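Local structure of carbohydrate kinase (Agrobacterium tumefaciens, 2NWH) at residues N44-F54 with D255-A266; L180-E190 with A214-R223. The protein probably transfers the gamma-phosphate of ATP to a hydroxyl group of a sugar or related small substrate, as pfkB (ribokinase) family carbohydrate kinases do. All blocks are in the same frame, centred on the assembly; numbering follows the deposited sequence.

Contact 1: residues N44-F54 with D255-A266; sequences NAARNLSRLGF and DAMASGYLAAIA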
loop_
_atom_site.group_PDB
_atom_site.type_symbol
_atom_site.label_atom_id
_atom_site.label_comp_id
_atom_site.label_asym_id
_atom_site.label_seq_id
_atom_site.Cartn_x
_atom_site.Cartn_y
_atom_site.Cartn_z
ATOM N N ASN A 44 4.024 4.336 -1.013
ATOM C CA ASN A 44 3.804 4.018 -2.443
ATOM C C ASN A 44 2.318 4.255 -2.789
ATOM O O ASN A 44 1.984 4.848 -3.841
ATOM C CB ASN A 44 4.250 2.580 -2.733
ATOM C CG ASN A 44 5.774 2.430 -2.776
ATOM O OD1 ASN A 44 6.484 3.404 -2.857
ATOM N ND2 ASN A 44 6.262 1.212 -2.665
ATOM N N ALA A 45 1.422 3.847 -1.881
ATOM C CA ALA A 45 -0.006 4.089 -2.128
ATOM C C ALA A 45 -0.291 5.600 -2.140
ATOM O O ALA A 45 -1.112 6.084 -2.932
ATOM C CB ALA A 45 -0.865 3.336 -1.086
ATOM N N ALA A 46 0.389 6.367 -1.264
ATOM C CA ALA A 46 0.172 7.824 -1.191
ATOM C C ALA A 46 0.538 8.446 -2.514
ATOM O O ALA A 46 -0.230 9.262 -3.026
ATOM C CB ALA A 46 1.029 8.474 -0.081
ATOM N N ARG A 47 1.720 8.115 -3.029
ATOM C CA ARG A 47 2.137 8.609 -4.343
ATOM C C ARG A 47 1.119 8.229 -5.374
ATOM O O ARG A 47 0.769 9.063 -6.218
ATOM C CB ARG A 47 3.517 8.043 -4.713
ATOM C CG ARG A 47 4.645 8.677 -3.854
ATOM C CD ARG A 47 5.989 8.407 -4.489
ATOM N NE ARG A 47 6.360 6.981 -4.507
ATOM C CZ ARG A 47 7.569 6.519 -4.832
ATOM N NH1 ARG A 47 8.493 7.377 -5.266
ATOM N NH2 ARG A 47 7.823 5.201 -4.803
ATOM N N ASN A 48 0.650 6.990 -5.335
ATOM C CA ASN A 48 -0.301 6.543 -6.374
ATOM C C ASN A 48 -1.586 7.334 -6.331
ATOM O O ASN A 48 -2.106 7.728 -7.381
ATOM C CB ASN A 48 -0.620 5.046 -6.266
ATOM C CG ASN A 48 0.595 4.169 -6.561
ATOM O OD1 ASN A 48 1.581 4.645 -7.100
ATOM N ND2 ASN A 48 0.514 2.886 -6.209
ATOM N N LEU A 49 -2.124 7.544 -5.124
ATOM C CA LEU A 49 -3.346 8.319 -4.976
ATOM C C LEU A 49 -3.177 9.735 -5.467
ATOM O O LEU A 49 -4.089 10.297 -6.092
ATOM C CB LEU A 49 -3.828 8.297 -3.504
ATOM C CG LEU A 49 -4.361 6.910 -3.139
ATOM C CD1 LEU A 49 -4.304 6.672 -1.587
ATOM C CD2 LEU A 49 -5.759 6.678 -3.751
ATOM N N SER A 50 -2.028 10.335 -5.192
ATOM C CA SER A 50 -1.727 11.681 -5.738
ATOM C C SER A 50 -1.690 11.715 -7.283
ATOM O O SER A 50 -2.274 12.616 -7.951
ATOM C CB SER A 50 -0.438 12.216 -5.100
ATOM O OG SER A 50 -0.189 13.543 -5.514
ATOM N N ARG A 51 -1.063 10.700 -7.848
ATOM C CA ARG A 51 -1.020 10.514 -9.324
ATOM C C ARG A 51 -2.388 10.376 -9.952
ATOM O O ARG A 51 -2.561 10.723 -11.124
ATOM C CB ARG A 51 -0.217 9.254 -9.649
ATOM C CG ARG A 51 1.299 9.504 -9.512
ATOM C CD ARG A 51 2.072 8.193 -9.489
ATOM N NE ARG A 51 3.481 8.481 -9.191
ATOM C CZ ARG A 51 4.262 7.692 -8.483
ATOM N NH1 ARG A 51 3.773 6.548 -8.014
ATOM N NH2 ARG A 51 5.541 8.041 -8.265
ATOM N N LEU A 52 -3.326 9.848 -9.170
ATOM C CA LEU A 52 -4.721 9.701 -9.588
ATOM C C LEU A 52 -5.590 10.909 -9.243
ATOM O O LEU A 52 -6.804 10.876 -9.428
ATOM C CB LEU A 52 -5.305 8.428 -8.990
ATOM C CG LEU A 52 -4.609 7.132 -9.398
ATOM C CD1 LEU A 52 -5.317 6.033 -8.679
ATOM C CD2 LEU A 52 -4.647 6.931 -10.961
ATOM N N GLY A 53 -4.973 11.989 -8.765
ATOM C CA GLY A 53 -5.692 13.272 -8.675
ATOM C C GLY A 53 -6.095 13.726 -7.279
ATOM O O GLY A 53 -6.620 14.824 -7.098
ATOM N N PHE A 54 -5.831 12.901 -6.266
ATOM C CA PHE A 54 -6.236 13.276 -4.903
ATOM C C PHE A 54 -5.236 14.195 -4.250
ATOM O O PHE A 54 -4.088 14.210 -4.630
ATOM C CB PHE A 54 -6.440 12.026 -4.034
ATOM C CG PHE A 54 -7.617 11.191 -4.483
ATOM C CD1 PHE A 54 -8.879 11.440 -3.973
ATOM C CD2 PHE A 54 -7.466 10.228 -5.460
ATOM C CE1 PHE A 54 -9.996 10.693 -4.394
ATOM C CE2 PHE A 54 -8.575 9.493 -5.912
ATOM C CZ PHE A 54 -9.850 9.734 -5.357
ATOM N N ASP A 255 0.358 -1.871 -3.892
ATOM C CA ASP A 255 0.098 -0.438 -3.847
ATOM C C ASP A 255 -0.850 0.033 -4.942
ATOM O O ASP A 255 -1.664 0.946 -4.722
ATOM C CB ASP A 255 1.415 0.406 -3.861
ATOM C CG ASP A 255 2.438 -0.005 -4.981
ATOM O OD1 ASP A 255 2.926 -1.154 -4.949
ATOM O OD2 ASP A 255 2.812 0.834 -5.850
ATOM N N ALA A 256 -0.692 -0.540 -6.136
ATOM C CA ALA A 256 -1.368 -0.035 -7.288
ATOM C C ALA A 256 -2.838 -0.476 -7.254
ATOM O O ALA A 256 -3.716 0.319 -7.481
ATOM C CB ALA A 256 -0.634 -0.496 -8.593
ATOM N N MET A 257 -3.100 -1.748 -6.996
ATOM C CA MET A 257 -4.459 -2.254 -6.843
ATOM C C MET A 257 -5.215 -1.404 -5.791
ATOM O O MET A 257 -6.323 -0.860 -6.033
ATOM C CB MET A 257 -4.354 -3.726 -6.411
ATOM C CG MET A 257 -5.611 -4.369 -5.822
ATOM S SD MET A 257 -6.849 -4.738 -7.075
ATOM C CE MET A 257 -8.111 -3.593 -6.591
ATOM N N ALA A 258 -4.589 -1.273 -4.620
ATOM C CA ALA A 258 -5.189 -0.527 -3.498
ATOM C C ALA A 258 -5.525 0.877 -3.952
ATOM O O ALA A 258 -6.666 1.347 -3.788
ATOM C CB ALA A 258 -4.224 -0.491 -2.269
ATOM N N SER A 259 -4.535 1.544 -4.564
ATOM C CA SER A 259 -4.725 2.918 -4.965
ATOM C C SER A 259 -5.851 3.063 -5.959
ATOM O O SER A 259 -6.620 3.995 -5.839
ATOM C CB SER A 259 -3.439 3.450 -5.556
ATOM O OG SER A 259 -2.435 3.216 -4.564
ATOM N N GLY A 260 -5.915 2.162 -6.951
ATOM C CA GLY A 260 -6.935 2.265 -7.996
ATOM C C GLY A 260 -8.311 1.957 -7.439
ATOM O O GLY A 260 -9.288 2.645 -7.752
ATOM N N TYR A 261 -8.371 0.950 -6.572
ATOM C CA TYR A 261 -9.642 0.592 -5.928
ATOM C C TYR A 261 -10.135 1.694 -4.998
ATOM O O TYR A 261 -11.288 2.128 -5.089
ATOM C CB TYR A 261 -9.479 -0.727 -5.172
ATOM C CG TYR A 261 -10.769 -1.271 -4.631
ATOM C CD1 TYR A 261 -11.523 -2.177 -5.381
ATOM C CD2 TYR A 261 -11.261 -0.863 -3.369
ATOM C CE1 TYR A 261 -12.720 -2.691 -4.895
ATOM C CE2 TYR A 261 -12.475 -1.381 -2.870
ATOM C CZ TYR A 261 -13.194 -2.285 -3.650
ATOM O OH TYR A 261 -14.386 -2.828 -3.197
ATOM N N LEU A 262 -9.265 2.173 -4.110
ATOM C CA LEU A 262 -9.620 3.205 -3.159
ATOM C C LEU A 262 -9.964 4.479 -3.899
ATOM O O LEU A 262 -10.923 5.138 -3.544
ATOM C CB LEU A 262 -8.470 3.401 -2.164
ATOM C CG LEU A 262 -8.673 4.396 -1.045
ATOM C CD1 LEU A 262 -9.825 3.865 -0.218
ATOM C CD2 LEU A 262 -7.402 4.447 -0.237
ATOM N N ALA A 263 -9.229 4.808 -4.975
ATOM C CA ALA A 263 -9.589 5.977 -5.778
ATOM C C ALA A 263 -10.994 5.859 -6.312
ATOM O O ALA A 263 -11.748 6.840 -6.291
ATOM C CB ALA A 263 -8.627 6.221 -6.902
ATOM N N ALA A 264 -11.361 4.672 -6.809
ATOM C CA ALA A 264 -12.727 4.446 -7.302
ATOM C C ALA A 264 -13.809 4.595 -6.217
ATOM O O ALA A 264 -14.827 5.231 -6.463
ATOM C CB ALA A 264 -12.851 3.132 -8.015
ATOM N N ILE A 265 -13.591 4.001 -5.049
ATOM C CA ILE A 265 -14.555 4.101 -3.931
ATOM C C ILE A 265 -14.714 5.560 -3.462
ATOM O O ILE A 265 -15.818 6.021 -3.194
ATOM C CB ILE A 265 -14.165 3.180 -2.728
ATOM C CG1 ILE A 265 -14.190 1.682 -3.117
ATOM C CG2 ILE A 265 -15.065 3.463 -1.477
ATOM C CD1 ILE A 265 -15.568 1.103 -3.612
ATOM N N ALA A 266 -13.601 6.273 -3.388
ATOM C CA ALA A 266 -13.579 7.644 -2.873
ATOM C C ALA A 266 -14.317 8.567 -3.833
ATOM O O ALA A 266 -14.923 9.554 -3.425
ATOM C CB ALA A 266 -12.157 8.096 -2.666
HETATM O O HOH W 1 4.318 -1.114 -2.433
#
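The amide of Asn48 lies across the side chain of Asp255, the two crossing at about a right angle. Asp255 belongs to the TGAGD sequence, a signature of the pfkB (ribokinase) family. The aspartate at this place acts as the general base in relatives, so the same role is likely here. Its helix, 255-266, packs on helix 44-51 with axes 8.7 Å apart and a crossing angle of -42°. Asn48 ND2 donates to Asp255 OD2 over 3.1 Å. The bond is fairly straight, and it meets the anti side of the carboxylate, somewhat out of its plane. A weak bond runs from Asn48 ND2 to the backbone Asp255 O as well. Asp255 CG stands between its own N and carbonyl carbon (chi1 49°), which turns the carboxylate to this amide. Its other oxygen, Asp255 OD1, takes a bond of 2.9 Å from a water. That water accepts from Asn44 ND2. The carboxylate is thus tied to helix 44-51, OD2 directly and OD1 through the water. On the other side of the same amide, Asn48 OD1 receives a weak bond from Arg51 NH1. Asn48 CB packs closely on Ser259 CB, at 3.3 Å.

Further along, the polar contacts give way to apolar ones. Leu49 CD2 rests 3.5 Å from the backbone Ser259 O, while Leu49 CD1 meets Leu262 CD2. Ala45 and Leu49 also touch Leu139 of the central sheet. Leu52 CD1 sits 3.8 Å from Ala263 CB. Gly53, at positive phi, closes helix 44-51 with a Schellman motif, in which Phe54 N bonds to Leu49 O. The chain then turns so that the Phe54 ring reaches helix 255-266. Phe54 CE1 touches Ala266 CB, and Phe54 CE2 comes within 3.4 Å of Ala263 CB.

Contact 2: residues L180-E190 with A214-R223; sequences LGDIDILFMNE and AGLSGGVVTR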
loop_
_atom_site.group_PDB
_atom_site.type_symbol
_atom_site.label_atom_id
_atom_site.label_comp_id
_atom_site.label_asym_id
_atom_site.label_seq_id
_atom_site.Cartn_x
_atom_site.Cartn_y
_atom_site.Cartn_z
ATOM N N LEU A 180 -10.026 -4.223 13.000
ATOM C CA LEU A 180 -10.824 -4.724 11.887
ATOM C C LEU A 180 -12.195 -4.097 11.793
ATOM O O LEU A 180 -12.594 -3.658 10.730
ATOM C CB LEU A 180 -10.914 -6.225 11.936
ATOM C CG LEU A 180 -9.718 -6.973 11.366
ATOM C CD1 LEU A 180 -10.259 -8.327 10.946
ATOM C CD2 LEU A 180 -9.063 -6.204 10.171
ATOM N N GLY A 181 -12.909 -4.058 12.912
ATOM C CA GLY A 181 -14.233 -3.458 12.969
ATOM C C GLY A 181 -14.310 -1.988 12.588
ATOM O O GLY A 181 -15.423 -1.489 12.299
ATOM N N ASP A 182 -13.154 -1.295 12.609
ATOM C CA ASP A 182 -13.060 0.127 12.255
ATOM C C ASP A 182 -12.480 0.388 10.840
ATOM O O ASP A 182 -12.376 1.553 10.409
ATOM C CB ASP A 182 -12.246 0.873 13.304
ATOM C CG ASP A 182 -12.996 1.012 14.636
ATOM O OD1 ASP A 182 -14.182 1.407 14.582
ATOM O OD2 ASP A 182 -12.399 0.770 15.714
ATOM N N ILE A 183 -12.111 -0.686 10.141
ATOM C CA ILE A 183 -11.529 -0.608 8.780
ATOM C C ILE A 183 -12.606 -0.839 7.692
ATOM O O ILE A 183 -13.204 -1.917 7.590
ATOM C CB ILE A 183 -10.333 -1.584 8.613
ATOM C CG1 ILE A 183 -9.138 -1.087 9.426
ATOM C CG2 ILE A 183 -9.921 -1.739 7.110
ATOM C CD1 ILE A 183 -8.041 -2.104 9.653
ATOM N N ASP A 184 -12.858 0.195 6.900
ATOM C CA ASP A 184 -13.807 0.117 5.818
ATOM C C ASP A 184 -13.332 -0.766 4.677
ATOM O O ASP A 184 -14.132 -1.467 4.092
ATOM C CB ASP A 184 -14.137 1.522 5.317
ATOM C CG ASP A 184 -15.120 2.237 6.223
ATOM O OD1 ASP A 184 -15.519 1.656 7.257
ATOM O OD2 ASP A 184 -15.521 3.370 5.868
ATOM N N ILE A 185 -12.038 -0.695 4.343
ATOM C CA ILE A 185 -11.449 -1.511 3.247
ATOM C C ILE A 185 -10.029 -1.967 3.602
ATOM O O ILE A 185 -9.137 -1.130 3.826
ATOM C CB ILE A 185 -11.349 -0.753 1.902
ATOM C CG1 ILE A 185 -12.690 -0.098 1.530
ATOM C CG2 ILE A 185 -10.874 -1.739 0.776
ATOM C CD1 ILE A 185 -12.622 1.027 0.516
ATOM N N LEU A 186 -9.815 -3.272 3.653
ATOM C CA LEU A 186 -8.481 -3.826 3.884
ATOM C C LEU A 186 -7.963 -4.498 2.619
ATOM O O LEU A 186 -8.636 -5.378 2.037
ATOM C CB LEU A 186 -8.495 -4.851 5.013
ATOM C CG LEU A 186 -7.219 -5.046 5.850
ATOM C CD1 LEU A 186 -7.460 -6.196 6.787
ATOM C CD2 LEU A 186 -5.928 -5.307 5.088
ATOM N N PHE A 187 -6.775 -4.085 2.194
ATOM C CA PHE A 187 -6.173 -4.636 0.966
ATOM C C PHE A 187 -5.152 -5.710 1.277
ATOM O O PHE A 187 -4.202 -5.484 2.030
ATOM C CB PHE A 187 -5.542 -3.548 0.107
ATOM C CG PHE A 187 -6.523 -2.513 -0.372
ATOM C CD1 PHE A 187 -7.368 -2.787 -1.448
ATOM C CD2 PHE A 187 -6.627 -1.293 0.266
ATOM C CE1 PHE A 187 -8.283 -1.849 -1.884
ATOM C CE2 PHE A 187 -7.528 -0.334 -0.177
ATOM C CZ PHE A 187 -8.377 -0.632 -1.241
ATOM N N MET A 188 -5.339 -6.878 0.674
ATOM C CA MET A 188 -4.449 -7.979 0.945
ATOM C C MET A 188 -4.395 -8.988 -0.194
ATOM O O MET A 188 -5.243 -8.993 -1.099
ATOM C CB MET A 188 -4.863 -8.671 2.248
ATOM C CG MET A 188 -6.275 -9.253 2.212
ATOM S SD MET A 188 -6.782 -9.738 3.862
ATOM C CE MET A 188 -8.388 -9.015 3.979
ATOM N N ASN A 189 -3.388 -9.848 -0.131
ATOM C CA ASN A 189 -3.274 -10.995 -1.033
ATOM C C ASN A 189 -3.732 -12.267 -0.288
ATOM O O ASN A 189 -4.119 -12.189 0.880
ATOM C CB ASN A 189 -1.821 -11.096 -1.496
ATOM C CG ASN A 189 -0.859 -11.478 -0.349
ATOM O OD1 ASN A 189 0.350 -11.421 -0.509
ATOM N ND2 ASN A 189 -1.408 -11.887 0.796
ATOM N N GLU A 190 -3.694 -13.435 -0.938
ATOM C CA GLU A 190 -4.125 -14.698 -0.293
ATOM C C GLU A 190 -3.516 -15.031 1.081
ATOM O O GLU A 190 -4.246 -15.417 2.006
ATOM C CB GLU A 190 -3.922 -15.900 -1.241
ATOM C CG GLU A 190 -5.130 -16.277 -2.066
ATOM C CD GLU A 190 -6.072 -17.247 -1.374
ATOM O OE1 GLU A 190 -5.616 -18.318 -0.909
ATOM O OE2 GLU A 190 -7.285 -16.943 -1.323
ATOM N N ALA A 214 -15.185 -12.041 10.943
ATOM C CA ALA A 214 -13.986 -11.540 11.644
ATOM C C ALA A 214 -14.179 -10.067 11.992
ATOM O O ALA A 214 -13.377 -9.487 12.730
ATOM C CB ALA A 214 -12.709 -11.757 10.838
ATOM N N GLY A 215 -15.240 -9.456 11.453
ATOM C CA GLY A 215 -15.587 -8.069 11.812
ATOM C C GLY A 215 -15.156 -7.010 10.811
ATOM O O GLY A 215 -15.343 -5.812 11.055
ATOM N N LEU A 216 -14.595 -7.463 9.690
ATOM C CA LEU A 216 -14.161 -6.576 8.593
ATOM C C LEU A 216 -15.312 -6.385 7.623
ATOM O O LEU A 216 -15.739 -7.329 6.993
ATOM C CB LEU A 216 -12.955 -7.158 7.854
ATOM C CG LEU A 216 -12.422 -6.276 6.709
ATOM C CD1 LEU A 216 -11.777 -5.017 7.259
ATOM C CD2 LEU A 216 -11.460 -7.048 5.810
ATOM N N SER A 217 -15.803 -5.156 7.534
ATOM C CA SER A 217 -16.945 -4.820 6.699
ATOM C C SER A 217 -16.632 -4.752 5.207
ATOM O O SER A 217 -17.535 -4.931 4.399
ATOM C CB SER A 217 -17.682 -3.556 7.223
ATOM O OG SER A 217 -16.843 -2.410 7.307
ATOM N N GLY A 218 -15.371 -4.474 4.838
ATOM C CA GLY A 218 -14.959 -4.562 3.447
ATOM C C GLY A 218 -13.479 -4.756 3.172
ATOM O O GLY A 218 -12.620 -4.470 4.004
ATOM N N GLY A 219 -13.176 -5.213 1.966
ATOM C CA GLY A 219 -11.803 -5.439 1.569
ATOM C C GLY A 219 -11.672 -6.008 0.170
ATOM O O GLY A 219 -12.662 -6.151 -0.541
ATOM N N VAL A 220 -10.418 -6.247 -0.220
ATOM C CA VAL A 220 -10.025 -6.810 -1.490
ATOM C C VAL A 220 -8.994 -7.912 -1.238
ATOM O O VAL A 220 -8.010 -7.703 -0.510
ATOM C CB VAL A 220 -9.421 -5.738 -2.387
ATOM C CG1 VAL A 220 -8.924 -6.347 -3.717
ATOM C CG2 VAL A 220 -10.430 -4.643 -2.608
ATOM N N VAL A 221 -9.219 -9.093 -1.822
ATOM C CA VAL A 221 -8.225 -10.143 -1.717
ATOM C C VAL A 221 -7.801 -10.589 -3.117
ATOM O O VAL A 221 -8.645 -10.914 -3.968
ATOM C CB VAL A 221 -8.700 -11.323 -0.828
ATOM C CG1 VAL A 221 -7.617 -12.387 -0.721
ATOM C CG2 VAL A 221 -9.100 -10.827 0.580
ATOM N N THR A 222 -6.493 -10.563 -3.364
ATOM C CA THR A 222 -5.971 -10.969 -4.663
ATOM C C THR A 222 -5.358 -12.375 -4.601
ATOM O O THR A 222 -4.805 -12.768 -3.558
ATOM C CB THR A 222 -4.908 -10.001 -5.179
ATOM O OG1 THR A 222 -3.751 -10.090 -4.345
ATOM C CG2 THR A 222 -5.414 -8.553 -5.180
ATOM N N ARG A 223 -5.449 -13.116 -5.714
ATOM C CA ARG A 223 -4.810 -14.434 -5.824
ATOM C C ARG A 223 -4.122 -14.669 -7.176
ATOM O O ARG A 223 -4.777 -14.708 -8.230
ATOM C CB ARG A 223 -5.811 -15.555 -5.561
ATOM C CG ARG A 223 -5.166 -16.939 -5.609
ATOM C CD ARG A 223 -6.176 -18.044 -5.691
ATOM N NE ARG A 223 -6.799 -18.348 -4.407
ATOM C CZ ARG A 223 -7.735 -19.285 -4.241
ATOM N NH1 ARG A 223 -8.258 -19.505 -3.036
ATOM N NH2 ARG A 223 -8.154 -20.003 -5.278
HETATM O O HOH W 2 -15.296 -2.716 9.453
#
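Ala214 CB packs against Leu180 CD1 at 4.2 Å. Gly215, at positive phi, ends helix 207-213 with a Schellman motif, and its O takes a CA-H contact from Gly181. With chi1 -179° and chi2 69°, Leu216 directs its two methyls to different neighbours. Its CD1 meets Ile183 CG2; its CD2 meets Leu186 CB and, tip to tip, Met188 CE. Ser217 OG is linked to Ile183 O through a water. Gly218 O, just before the strand, accepts from Leu186 N. From Gly219 the chains run as parallel strands. Val220 N bonds to Leu186 O, and Val220 O accepts from Met188 N at 3.0 Å. Val220 CG2 lies obliquely at the Phe187 ring, 3.6 Å from Phe187 CE1. Val221 CG2, on the other face, meets Met188 CG. Thr222 N bonds to Met188 O, in the carbonyl plane. Arg223 NH1 and Glu190 OE2 form a salt bridge whose hydrogen bond is weak, 3.2 Å; OE2 also accepts from Trp207 NE1. Strand 219-223 lies between strands 185-189 and 227-231 in the central sheet. Helices 190-197 and 207-213 join it to 185-189 in a beta-alpha-beta crossover. Helix 255-266 packs on the Phe187 and Val220 face, helix 190-197 on the Leu186 and Met188 face.

Overall arrangement
Helix 255-266 joins the two contacts, whose centres are about 16 Å apart. One side of it meets 44-54 in contact 1. Another side lies on the sheet of contact 2, where Tyr261 CD2 is 3.5 Å from Phe187 CE1 and Ala258 CB is 3.6 Å from Phe187 CD2. The sodium ion held by Asp249 and Thr251 lies near both, about 10 Å from the side chain of Ala256 and about 8 Å from that of Thr222. By comparison with relatives, Asp255 at the start of this helix probably marks the phosphate-transfer site. At the far end of contact 2 from Thr222, a calcium ion lies about 5 Å from Gly181.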